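Local atomic coordinates of soluble lytic murein transglycosylase (Escherichia coli, PDB entry 1QSA), a protein that cleaves the glycosidic bonds between N-acetylmuramic acid and N-acetylglucosamine in peptidoglycan, leaving a 1,6-anhydro bond in the muramic acid product. Residues Asn19-Met22 against Asp23-Glu26; Leu37-Tyr40 against Leu41-Arg44; Met472-Ala475 against Arg476-Ala480; Leu592-Asp595 against Ala596-Arg599. All coordinates share one frame; numbering follows the deposited sequence. Where two conformers were deposited one is given.

From the N terminus, contact 1 turns the chain from helix 3-18 into helix 22-28, and contact 2 follows on the first turns of helix 38-48, the two centres about 15 Å apart; the nearest atoms of the two stay about 5 Å apart. Contact 3 comes far later, at the C-terminal end of helix 468-479, and contact 4 lies on helix 582-601. Each is local and closes no long loop, and the four run in series without nesting or crossing. Contacts 3 and 4 touch: Ala473, Arg476 and Gln477 pack on Tyr594, joining two helices of the catalytic domain. Contacts 1 and 2 belong to the helical N-terminal region.

Contact 1 of 4, residues Asn19-Met22 against Asp23-Glu26; sequences NRQM and DVVE
The carbonyl oxygen of Gln21 receives two backbone N-H groups of the next turn: Val25 N donates to Gln21 O at 3.2 Å, straight (162°), while the Val24 N bond to the same oxygen is weak. One residue on, Glu26 N reaches Met22 O at 2.9 Å, and Glu26 CG sits only 3.1 Å from Met22 O. Asp23 folds back toward the start of the helix: its CG stands between backbone N and carbonyl carbon (chi1 55°), which puts OD1 within 2.9 Å of Val24 N for a second, weak bond. A water extends this polar side, giving a proton to Asp23 OD1 at 2.9 Å and accepting one from Gln21 NE2. The other end of the Gln21 amide takes Asn19 ND2 on OE1 at 3.2 Å, so both its oxygen and its nitrogen have a partner and its rotation is probably restrained. The apolar side is made by Met22 and Val25, lying alongside each other and pointing the same way, with Met22 CE 4.1 Å from Val25 CB. Met22 is bent at chi2 and chi3, and its SD rests over the centre of one face of the Arg20 guanidinium, whose NH1 forms a salt bridge with Asp48. Trp17 of helix 3-18 packs on Met22 and Val25. A Schellman motif with positive phi at Arg20, then an inverse gamma turn at the N-cap residue Gln21, make this the tight corner between two consecutive helices, 3-18 and 22-28, of the alpha-superhelix.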
loop_
_atom_site.group_PDB
_atom_site.type_symbol
_atom_site.label_atom_id
_atom_site.label_comp_id
_atom_site.label_asym_id
_atom_site.label_seq_id
_atom_site.Cartn_x
_atom_site.Cartn_y
_atom_site.Cartn_z
ATOM N N ASN A 19 2.801 15.245 -32.641
ATOM C CA ASN A 19 2.180 16.267 -33.493
ATOM C C ASN A 19 1.437 15.654 -34.681
ATOM O O ASN A 19 0.920 16.383 -35.534
ATOM C CB ASN A 19 3.260 17.196 -34.062
ATOM C CG ASN A 19 3.928 18.044 -33.011
ATOM O OD1 ASN A 19 3.346 18.340 -31.964
ATOM N ND2 ASN A 19 5.158 18.460 -33.289
ATOM N N ARG A 20 1.428 14.323 -34.751
ATOM C CA ARG A 20 0.814 13.555 -35.838
ATOM C C ARG A 20 1.437 13.863 -37.206
ATOM O O ARG A 20 0.760 13.866 -38.241
ATOM C CB ARG A 20 -0.722 13.690 -35.874
ATOM C CG ARG A 20 -1.449 13.252 -34.598
ATOM C CD ARG A 20 -1.091 11.845 -34.138
ATOM N NE ARG A 20 -1.362 10.813 -35.137
ATOM C CZ ARG A 20 -1.129 9.515 -34.954
ATOM N NH1 ARG A 20 -0.647 9.070 -33.795
ATOM N NH2 ARG A 20 -1.399 8.653 -35.923
ATOM N N GLN A 21 2.733 14.169 -37.195
ATOM C CA GLN A 21 3.475 14.419 -38.425
ATOM C C GLN A 21 3.944 13.034 -38.838
ATOM O O GLN A 21 5.115 12.667 -38.682
ATOM C CB GLN A 21 4.664 15.338 -38.154
ATOM C CG GLN A 21 4.260 16.759 -37.852
ATOM C CD GLN A 21 5.436 17.616 -37.452
ATOM O OE1 GLN A 21 5.817 17.657 -36.285
ATOM N NE2 GLN A 21 6.034 18.290 -38.421
ATOM N N MET A 22 3.003 12.256 -39.358
ATOM C CA MET A 22 3.283 10.883 -39.720
ATOM C C MET A 22 4.214 10.676 -40.897
ATOM O O MET A 22 4.769 9.586 -41.052
ATOM C CB MET A 22 1.977 10.101 -39.846
ATOM C CG MET A 22 1.067 10.279 -38.618
ATOM S SD MET A 22 1.942 10.100 -37.013
ATOM C CE MET A 22 2.198 8.342 -36.982
ATOM N N ASP A 23 4.386 11.706 -41.723
ATOM C CA ASP A 23 5.310 11.610 -42.844
ATOM C C ASP A 23 6.729 11.544 -42.253
ATOM O O ASP A 23 7.558 10.734 -42.684
ATOM C CB ASP A 23 5.138 12.775 -43.849
ATOM C CG ASP A 23 5.263 14.168 -43.218
ATOM O OD1 ASP A 23 5.012 14.357 -42.005
ATOM O OD2 ASP A 23 5.590 15.107 -43.978
ATOM N N VAL A 24 6.960 12.322 -41.195
ATOM C CA VAL A 24 8.251 12.331 -40.506
ATOM C C VAL A 24 8.436 10.982 -39.791
ATOM O O VAL A 24 9.490 10.363 -39.899
ATOM C CB VAL A 24 8.327 13.478 -39.466
ATOM C CG1 VAL A 24 9.615 13.380 -38.625
ATOM C CG2 VAL A 24 8.280 14.838 -40.181
ATOM N N VAL A 25 7.407 10.520 -39.079
ATOM C CA VAL A 25 7.512 9.245 -38.358
ATOM C C VAL A 25 7.814 8.070 -39.292
ATOM O O VAL A 25 8.692 7.252 -39.016
ATOM C CB VAL A 25 6.228 8.939 -37.548
ATOM C CG1 VAL A 25 6.310 7.526 -36.942
ATOM C CG2 VAL A 25 6.053 9.991 -36.435
ATOM N N GLU A 26 7.098 7.999 -40.405
ATOM C CA GLU A 26 7.289 6.913 -41.370
ATOM C C GLU A 26 8.708 6.858 -41.904
ATOM O O GLU A 26 9.289 5.781 -42.022
ATOM C CB GLU A 26 6.304 7.051 -42.534
ATOM C CG GLU A 26 4.870 6.716 -42.151
ATOM C CD GLU A 26 3.852 7.064 -43.237
ATOM O OE1 GLU A 26 4.257 7.468 -44.355
ATOM O OE2 GLU A 26 2.637 6.937 -42.963
HETATM O O HOH W 1 4.876 17.196 -41.256
#

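Contact 2 of 4, residues Leu37-Tyr40 against Leu41-Arg44; sequences LYPY and LEYR
Tyr38 and Glu42, one helical turn apart, cross at about a right angle, the phenol ring and the carboxylate inclined by 36°. Glu42 approaches the ring obliquely, with CG 3.3 Å from Tyr38 CE2. Glu42 was modelled in two conformers, so this approach is somewhat doubtful. In the conformer described, a water joins the two ends: it lies in the plane of the Tyr38 ring, 2.6 Å from Tyr38 OH, and donates to Glu42 OE2 at 2.8 Å. Tyr38 swings CG opposite its own backbone nitrogen (chi1 -177°), which brings the ring alongside Leu41 and Glu42 of the following turn. On the same side of the ring plane, but near its other flank, stands Leu41, crossing Tyr38 at about a right angle, with CD1 4.1 Å from Tyr38 CD1. These residues form the first turns of helix 38-48, with Leu37 at the N-cap, in the alpha-superhelix; Glu42 N meets Tyr38 O at 3.0 Å, and Tyr43 N meets Pro39 O at 2.9 Å. If Tyr38 were an alanine, the water would probably lose its phenol partner and Leu41 CD1 the ring beside it, leaving the Glu42 carboxylate freer to turn. Tyr40 turns its ring edge, in plane, to Leu37 O, and its hydroxyl goes to Glu403. Arg44 N bonds to Tyr40 O at 3.0 Å, while the extended Arg44 side chain leads away to a salt bridge with Asp18 and a cation-pi contact with Trp17.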
loop_
_atom_site.group_PDB
_atom_site.type_symbol
_atom_site.label_atom_id
_atom_site.label_comp_id
_atom_site.label_asym_id
_atom_site.label_seq_id
_atom_site.Cartn_x
_atom_site.Cartn_y
_atom_site.Cartn_z
ATOM N N LEU A 37 15.162 1.127 -27.489
ATOM C CA LEU A 37 13.736 1.392 -27.313
ATOM C C LEU A 37 12.861 1.252 -28.571
ATOM O O LEU A 37 11.664 1.551 -28.529
ATOM C CB LEU A 37 13.500 2.734 -26.612
ATOM C CG LEU A 37 14.232 2.918 -25.268
ATOM C CD1 LEU A 37 13.779 4.217 -24.612
ATOM C CD2 LEU A 37 13.977 1.754 -24.317
ATOM N N TYR A 38 13.420 0.730 -29.660
ATOM C CA TYR A 38 12.631 0.530 -30.882
ATOM C C TYR A 38 11.346 -0.288 -30.609
ATOM O O TYR A 38 10.290 0.049 -31.132
ATOM C CB TYR A 38 13.480 -0.118 -31.979
ATOM C CG TYR A 38 12.732 -0.282 -33.273
ATOM C CD1 TYR A 38 12.474 0.816 -34.103
ATOM C CD2 TYR A 38 12.247 -1.525 -33.647
ATOM C CE1 TYR A 38 11.736 0.665 -35.287
ATOM C CE2 TYR A 38 11.511 -1.691 -34.820
ATOM C CZ TYR A 38 11.259 -0.598 -35.628
ATOM O OH TYR A 38 10.508 -0.791 -36.767
ATOM N N PRO A 39 11.401 -1.333 -29.748
ATOM C CA PRO A 39 10.167 -2.103 -29.486
ATOM C C PRO A 39 9.032 -1.225 -28.941
ATOM O O PRO A 39 7.857 -1.523 -29.169
ATOM C CB PRO A 39 10.621 -3.146 -28.460
ATOM C CG PRO A 39 12.044 -3.401 -28.851
ATOM C CD PRO A 39 12.563 -1.992 -29.121
ATOM N N TYR A 40 9.367 -0.168 -28.197
ATOM C CA TYR A 40 8.341 0.750 -27.688
ATOM C C TYR A 40 7.685 1.519 -28.839
ATOM O O TYR A 40 6.491 1.827 -28.787
ATOM C CB TYR A 40 8.911 1.701 -26.638
ATOM C CG TYR A 40 9.139 1.047 -25.299
ATOM C CD1 TYR A 40 8.123 1.011 -24.336
ATOM C CD2 TYR A 40 10.370 0.470 -24.979
ATOM C CE1 TYR A 40 8.326 0.418 -23.094
ATOM C CE2 TYR A 40 10.585 -0.128 -23.720
ATOM C CZ TYR A 40 9.551 -0.149 -22.791
ATOM O OH TYR A 40 9.726 -0.751 -21.569
ATOM N N LEU A 41 8.465 1.856 -29.862
ATOM C CA LEU A 41 7.933 2.543 -31.042
ATOM C C LEU A 41 7.002 1.582 -31.804
ATOM O O LEU A 41 5.954 1.988 -32.309
ATOM C CB LEU A 41 9.083 2.985 -31.963
ATOM C CG LEU A 41 10.008 4.079 -31.420
ATOM C CD1 LEU A 41 11.121 4.323 -32.433
ATOM C CD2 LEU A 41 9.222 5.361 -31.148
ATOM N N GLU A 42 7.398 0.318 -31.914
ATOM C CA GLU A 42 6.580 -0.666 -32.608
ATOM C C GLU A 42 5.262 -0.848 -31.866
ATOM O O GLU A 42 4.201 -0.966 -32.484
ATOM C CB GLU A 42 7.293 -2.014 -32.661
ATOM C CG GLU A 42 8.515 -2.051 -33.529
ATOM C CD GLU A 42 9.135 -3.428 -33.568
ATOM O OE1 GLU A 42 9.678 -3.870 -32.535
ATOM O OE2 GLU A 42 9.075 -4.073 -34.635
ATOM N N TYR A 43 5.338 -0.860 -30.535
ATOM C CA TYR A 43 4.149 -1.012 -29.709
ATOM C C TYR A 43 3.204 0.158 -29.965
ATOM O O TYR A 43 1.993 -0.037 -30.117
ATOM C CB TYR A 43 4.536 -1.078 -28.222
ATOM C CG TYR A 43 3.340 -1.049 -27.285
ATOM C CD1 TYR A 43 2.624 -2.212 -26.993
ATOM C CD2 TYR A 43 2.906 0.152 -26.722
ATOM C CE1 TYR A 43 1.495 -2.177 -26.155
ATOM C CE2 TYR A 43 1.782 0.199 -25.890
ATOM C CZ TYR A 43 1.085 -0.970 -25.613
ATOM O OH TYR A 43 -0.033 -0.897 -24.803
ATOM N N ARG A 44 3.757 1.366 -30.023
ATOM C CA ARG A 44 2.952 2.561 -30.269
ATOM C C ARG A 44 2.280 2.467 -31.643
ATOM O O ARG A 44 1.096 2.778 -31.789
ATOM C CB ARG A 44 3.817 3.828 -30.166
ATOM C CG ARG A 44 2.994 5.112 -30.179
ATOM C CD ARG A 44 3.874 6.355 -29.965
ATOM N NE ARG A 44 3.109 7.593 -30.114
ATOM C CZ ARG A 44 3.529 8.810 -29.767
ATOM N NH1 ARG A 44 4.733 9.013 -29.250
ATOM N NH2 ARG A 44 2.736 9.849 -29.971
HETATM O O HOH W 2 9.283 -3.071 -37.277
#

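Contact 3 of 4, residues Met472-Ala475 against Arg476-Ala480; sequences MAIA and RQESA. With SO4 (sulfate ion), chain H.
Met472 meets Arg476 through its carbonyl: Arg476 N donates to Met472 O at 2.9 Å, and Arg476 CB packs beside that oxygen. From there the arginine runs with CG opposite its backbone nitrogen (chi1 167°) and a bend at chi2, carrying the guanidinium away from the helix. NH1 and NH2 of Arg476 both point to sulfate O3, each at 2.9 Å, with the sulfate in the guanidinium plane at its edge and both bonds bent, at 142° and 146°. NE is taken by the carbonyl of Arg448, whose own NH2 also binds this sulfate. In place of Arg476, a methionine would probably leave the sulfate with a weaker hold and the Arg448 carbonyl without its N-H partner. Ala473 continues the helix by accepting Gln477 N on its O at 3.0 Å; its methyl packs on Tyr594, and Gln477 OE1 bonds to Asn590. This is the last part of helix 468-479 in the lysozyme-like transglycosylase domain, and it bears Glu478, the predicted active-site residue. Ile474 lies alongside Glu478, both pointing the same way: Ile474 CG2 is 4.1 Å from Glu478 CG, and Glu478 N bonds to Ile474 O at 2.9 Å. Tyr587 OH holds the carboxylate through OE2, and Tyr552 packs on both side chains. Ser479 N bonds to Ala475 O at 2.9 Å. Ser479 OG, 3.1 Å from Ala475 O, has its stronger partner in Leu494 O, and at Ala480, with positive phi, the chain leaves the helix.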
loop_
_atom_site.group_PDB
_atom_site.type_symbol
_atom_site.label_atom_id
_atom_site.label_comp_id
_atom_site.label_asym_id
_atom_site.label_seq_id
_atom_site.Cartn_x
_atom_site.Cartn_y
_atom_site.Cartn_z
ATOM N N MET A 472 15.590 13.857 3.547
ATOM C CA MET A 472 15.884 12.670 2.758
ATOM C C MET A 472 15.143 11.433 3.268
ATOM O O MET A 472 14.640 10.650 2.463
ATOM C CB MET A 472 17.395 12.441 2.683
ATOM C CG MET A 472 18.064 13.523 1.849
ATOM S SD MET A 472 19.855 13.457 1.815
ATOM C CE MET A 472 20.142 12.185 0.560
ATOM N N ALA A 473 15.040 11.282 4.589
ATOM C CA ALA A 473 14.320 10.157 5.192
ATOM C C ALA A 473 12.848 10.212 4.780
ATOM O O ALA A 473 12.244 9.183 4.482
ATOM C CB ALA A 473 14.426 10.205 6.720
ATOM N N ILE A 474 12.265 11.408 4.831
ATOM C CA ILE A 474 10.856 11.594 4.456
ATOM C C ILE A 474 10.649 11.197 2.989
ATOM O O ILE A 474 9.730 10.438 2.656
ATOM C CB ILE A 474 10.406 13.066 4.724
ATOM C CG1 ILE A 474 10.290 13.315 6.244
ATOM C CG2 ILE A 474 9.073 13.388 3.999
ATOM C CD1 ILE A 474 8.988 12.785 6.886
ATOM N N ALA A 475 11.524 11.682 2.108
ATOM C CA ALA A 475 11.415 11.344 0.685
ATOM C C ALA A 475 11.570 9.838 0.437
ATOM O O ALA A 475 10.826 9.242 -0.351
ATOM C CB ALA A 475 12.450 12.125 -0.113
ATOM N N ARG A 476 12.530 9.218 1.129
ATOM C CA ARG A 476 12.773 7.783 0.990
ATOM C C ARG A 476 11.515 6.995 1.369
ATOM O O ARG A 476 11.106 6.077 0.659
ATOM C CB ARG A 476 13.965 7.372 1.864
ATOM C CG ARG A 476 14.138 5.857 2.049
ATOM C CD ARG A 476 14.429 5.139 0.742
ATOM N NE ARG A 476 14.675 3.712 0.958
ATOM C CZ ARG A 476 13.732 2.802 1.164
ATOM N NH1 ARG A 476 12.449 3.152 1.146
ATOM N NH2 ARG A 476 14.073 1.523 1.333
ATOM N N GLN A 477 10.873 7.401 2.463
ATOM C CA GLN A 477 9.657 6.740 2.915
ATOM C C GLN A 477 8.513 6.963 1.934
ATOM O O GLN A 477 7.785 6.025 1.598
ATOM C CB GLN A 477 9.249 7.257 4.301
ATOM C CG GLN A 477 7.792 6.965 4.693
ATOM C CD GLN A 477 7.491 5.489 4.828
ATOM O OE1 GLN A 477 8.350 4.695 5.203
ATOM N NE2 GLN A 477 6.259 5.106 4.515
ATOM N N GLU A 478 8.385 8.199 1.458
ATOM C CA GLU A 478 7.281 8.558 0.565
ATOM C C GLU A 478 7.299 7.938 -0.830
ATOM O O GLU A 478 6.303 7.344 -1.276
ATOM C CB GLU A 478 7.195 10.093 0.414
ATOM C CG GLU A 478 6.792 10.854 1.691
ATOM C CD GLU A 478 5.348 10.602 2.114
ATOM O OE1 GLU A 478 4.635 9.831 1.434
ATOM O OE2 GLU A 478 4.913 11.201 3.128
ATOM N N SER A 479 8.450 8.014 -1.494
ATOM C CA SER A 479 8.548 7.566 -2.886
ATOM C C SER A 479 9.530 6.456 -3.218
ATOM O O SER A 479 9.575 6.018 -4.380
ATOM C CB SER A 479 8.953 8.767 -3.734
ATOM O OG SER A 479 10.271 9.163 -3.379
ATOM N N ALA A 480 10.341 6.047 -2.245
ATOM C CA ALA A 480 11.379 5.043 -2.487
ATOM C C ALA A 480 12.271 5.546 -3.640
ATOM O O ALA A 480 12.811 4.779 -4.449
ATOM C CB ALA A 480 10.787 3.653 -2.781
HETATM S S SO4 H . 11.525 -0.685 2.365
HETATM O O1 SO4 H . 12.101 -0.176 3.625
HETATM O O2 SO4 H . 10.174 -1.217 2.620
HETATM O O3 SO4 H . 11.443 0.414 1.388
HETATM O O4 SO4 H . 12.387 -1.753 1.835
#

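Contact 4 of 4, residues Leu592-Asp595 against Ala596-Arg599; sequences LAYD and AYYR. With SO4 (sulfate ion), chain B.
Tyr594 and Tyr597 make the aromatic part of the contact: their side chains cross obliquely, with Tyr594 CD1 4.0 Å from Tyr597 CD2. The carbonyl oxygen of Ala593 sits over one face of the Tyr597 ring, 3.4 Å from its plane and shifted toward the rim. Both tyrosines carry CG opposite the carbonyl carbon (chi1 -64° and -63°), which sends the rings along the same flank of the helix, where Phe449 meets both. A sulfate, probably from the crystallisation liquor, lies at the Tyr597 hydroxyl and beside the edge of the Tyr594 ring, its O4 in the ring plane; Tyr594 OH makes a weak hydrogen bond to another sulfate. Tyr597 OH is 2.9 Å from O2 of the first sulfate and 3.1 Å from its O1, with one proton to share between them. Arg448 NH1 also binds this ion. Among the charged groups, Asp595 and Arg599 have opposite signs but do not pair: Asp595 OD1 is 5.6 Å from Arg599 NE, and carboxylate and guanidinium stand nearly perpendicular, 82° apart. The aspartate is instead held by a salt bridge from Arg545 and a hydrogen bond with Ser469, and Arg599 NH2 reaches Lys605 O. Backbone bonds keep the turns regular, Tyr598 N to Tyr594 O and Arg599 N to Asp595 O both 2.8 Å. Tyr598 OH bonds to Pro450 O and Trp481. Helix 582-601 here runs between helix 468-479, which meets Tyr594, Asp595 and Arg599, and helix 351-359, whose Met354 touches Ala593, Ala596 and Tyr597, while helix 545-554 packs on Leu592.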
loop_
_atom_site.group_PDB
_atom_site.type_symbol
_atom_site.label_atom_id
_atom_site.label_comp_id
_atom_site.label_asym_id
_atom_site.label_seq_id
_atom_site.Cartn_x
_atom_site.Cartn_y
_atom_site.Cartn_z
ATOM N N LEU A 592 12.040 7.776 11.399
ATOM C CA LEU A 592 13.065 7.927 12.430
ATOM C C LEU A 592 14.213 6.933 12.193
ATOM O O LEU A 592 15.383 7.322 12.288
ATOM C CB LEU A 592 12.470 7.751 13.829
ATOM C CG LEU A 592 11.447 8.832 14.220
ATOM C CD1 LEU A 592 10.840 8.463 15.570
ATOM C CD2 LEU A 592 12.060 10.209 14.258
ATOM N N ALA A 593 13.894 5.687 11.823
ATOM C CA ALA A 593 14.938 4.706 11.534
ATOM C C ALA A 593 15.738 5.144 10.294
ATOM O O ALA A 593 16.983 5.111 10.302
ATOM C CB ALA A 593 14.328 3.325 11.309
ATOM N N TYR A 594 15.043 5.658 9.279
ATOM C CA TYR A 594 15.696 6.086 8.031
ATOM C C TYR A 594 16.592 7.307 8.221
ATOM O O TYR A 594 17.655 7.412 7.602
ATOM C CB TYR A 594 14.665 6.380 6.950
ATOM C CG TYR A 594 13.820 5.205 6.489
ATOM C CD1 TYR A 594 14.027 3.901 6.966
ATOM C CD2 TYR A 594 12.783 5.414 5.577
ATOM C CE1 TYR A 594 13.208 2.831 6.539
ATOM C CE2 TYR A 594 11.968 4.366 5.150
ATOM C CZ TYR A 594 12.186 3.085 5.638
ATOM O OH TYR A 594 11.344 2.080 5.261
ATOM N N ASP A 595 16.161 8.226 9.080
ATOM C CA ASP A 595 16.951 9.428 9.361
ATOM C C ASP A 595 18.284 8.973 9.992
ATOM O O ASP A 595 19.349 9.464 9.615
ATOM C CB ASP A 595 16.171 10.389 10.278
ATOM C CG ASP A 595 16.754 11.794 10.278
ATOM O OD1 ASP A 595 17.789 11.993 9.621
ATOM O OD2 ASP A 595 16.182 12.704 10.914
ATOM N N ALA A 596 18.228 7.995 10.894
ATOM C CA ALA A 596 19.458 7.470 11.507
ATOM C C ALA A 596 20.371 6.852 10.431
ATOM O O ALA A 596 21.581 7.111 10.426
ATOM C CB ALA A 596 19.131 6.450 12.588
ATOM N N TYR A 597 19.796 6.089 9.499
ATOM C CA TYR A 597 20.596 5.496 8.425
ATOM C C TYR A 597 21.234 6.602 7.587
ATOM O O TYR A 597 22.411 6.529 7.261
ATOM C CB TYR A 597 19.738 4.626 7.508
ATOM C CG TYR A 597 19.115 3.423 8.160
ATOM C CD1 TYR A 597 19.745 2.767 9.214
ATOM C CD2 TYR A 597 17.873 2.939 7.722
ATOM C CE1 TYR A 597 19.156 1.655 9.821
ATOM C CE2 TYR A 597 17.278 1.844 8.323
ATOM C CZ TYR A 597 17.926 1.208 9.375
ATOM O OH TYR A 597 17.328 0.144 9.995
ATOM N N TYR A 598 20.458 7.637 7.251
ATOM C CA TYR A 598 20.990 8.744 6.465
ATOM C C TYR A 598 22.098 9.484 7.183
ATOM O O TYR A 598 23.119 9.823 6.575
ATOM C CB TYR A 598 19.867 9.677 5.982
ATOM C CG TYR A 598 19.295 9.181 4.668
ATOM C CD1 TYR A 598 20.068 9.218 3.509
ATOM C CD2 TYR A 598 18.051 8.557 4.601
ATOM C CE1 TYR A 598 19.626 8.631 2.312
ATOM C CE2 TYR A 598 17.597 7.960 3.399
ATOM C CZ TYR A 598 18.393 7.996 2.272
ATOM O OH TYR A 598 17.999 7.330 1.125
ATOM N N ARG A 599 21.932 9.692 8.485
ATOM C CA ARG A 599 22.968 10.356 9.266
ATOM C C ARG A 599 24.236 9.506 9.203
ATOM O O ARG A 599 25.318 10.040 8.977
ATOM C CB ARG A 599 22.513 10.571 10.718
ATOM C CG ARG A 599 21.563 11.768 10.843
ATOM C CD ARG A 599 21.003 11.925 12.247
ATOM N NE ARG A 599 22.071 12.019 13.245
ATOM C CZ ARG A 599 22.787 13.116 13.498
ATOM N NH1 ARG A 599 22.550 14.255 12.847
ATOM N NH2 ARG A 599 23.739 13.078 14.424
HETATM S S SO4 B . 14.325 -1.167 8.579
HETATM O O1 SO4 B . 14.267 0.011 9.467
HETATM O O2 SO4 B . 15.725 -1.413 8.182
HETATM O O3 SO4 B . 13.809 -2.328 9.324
HETATM O O4 SO4 B . 13.491 -0.962 7.381
#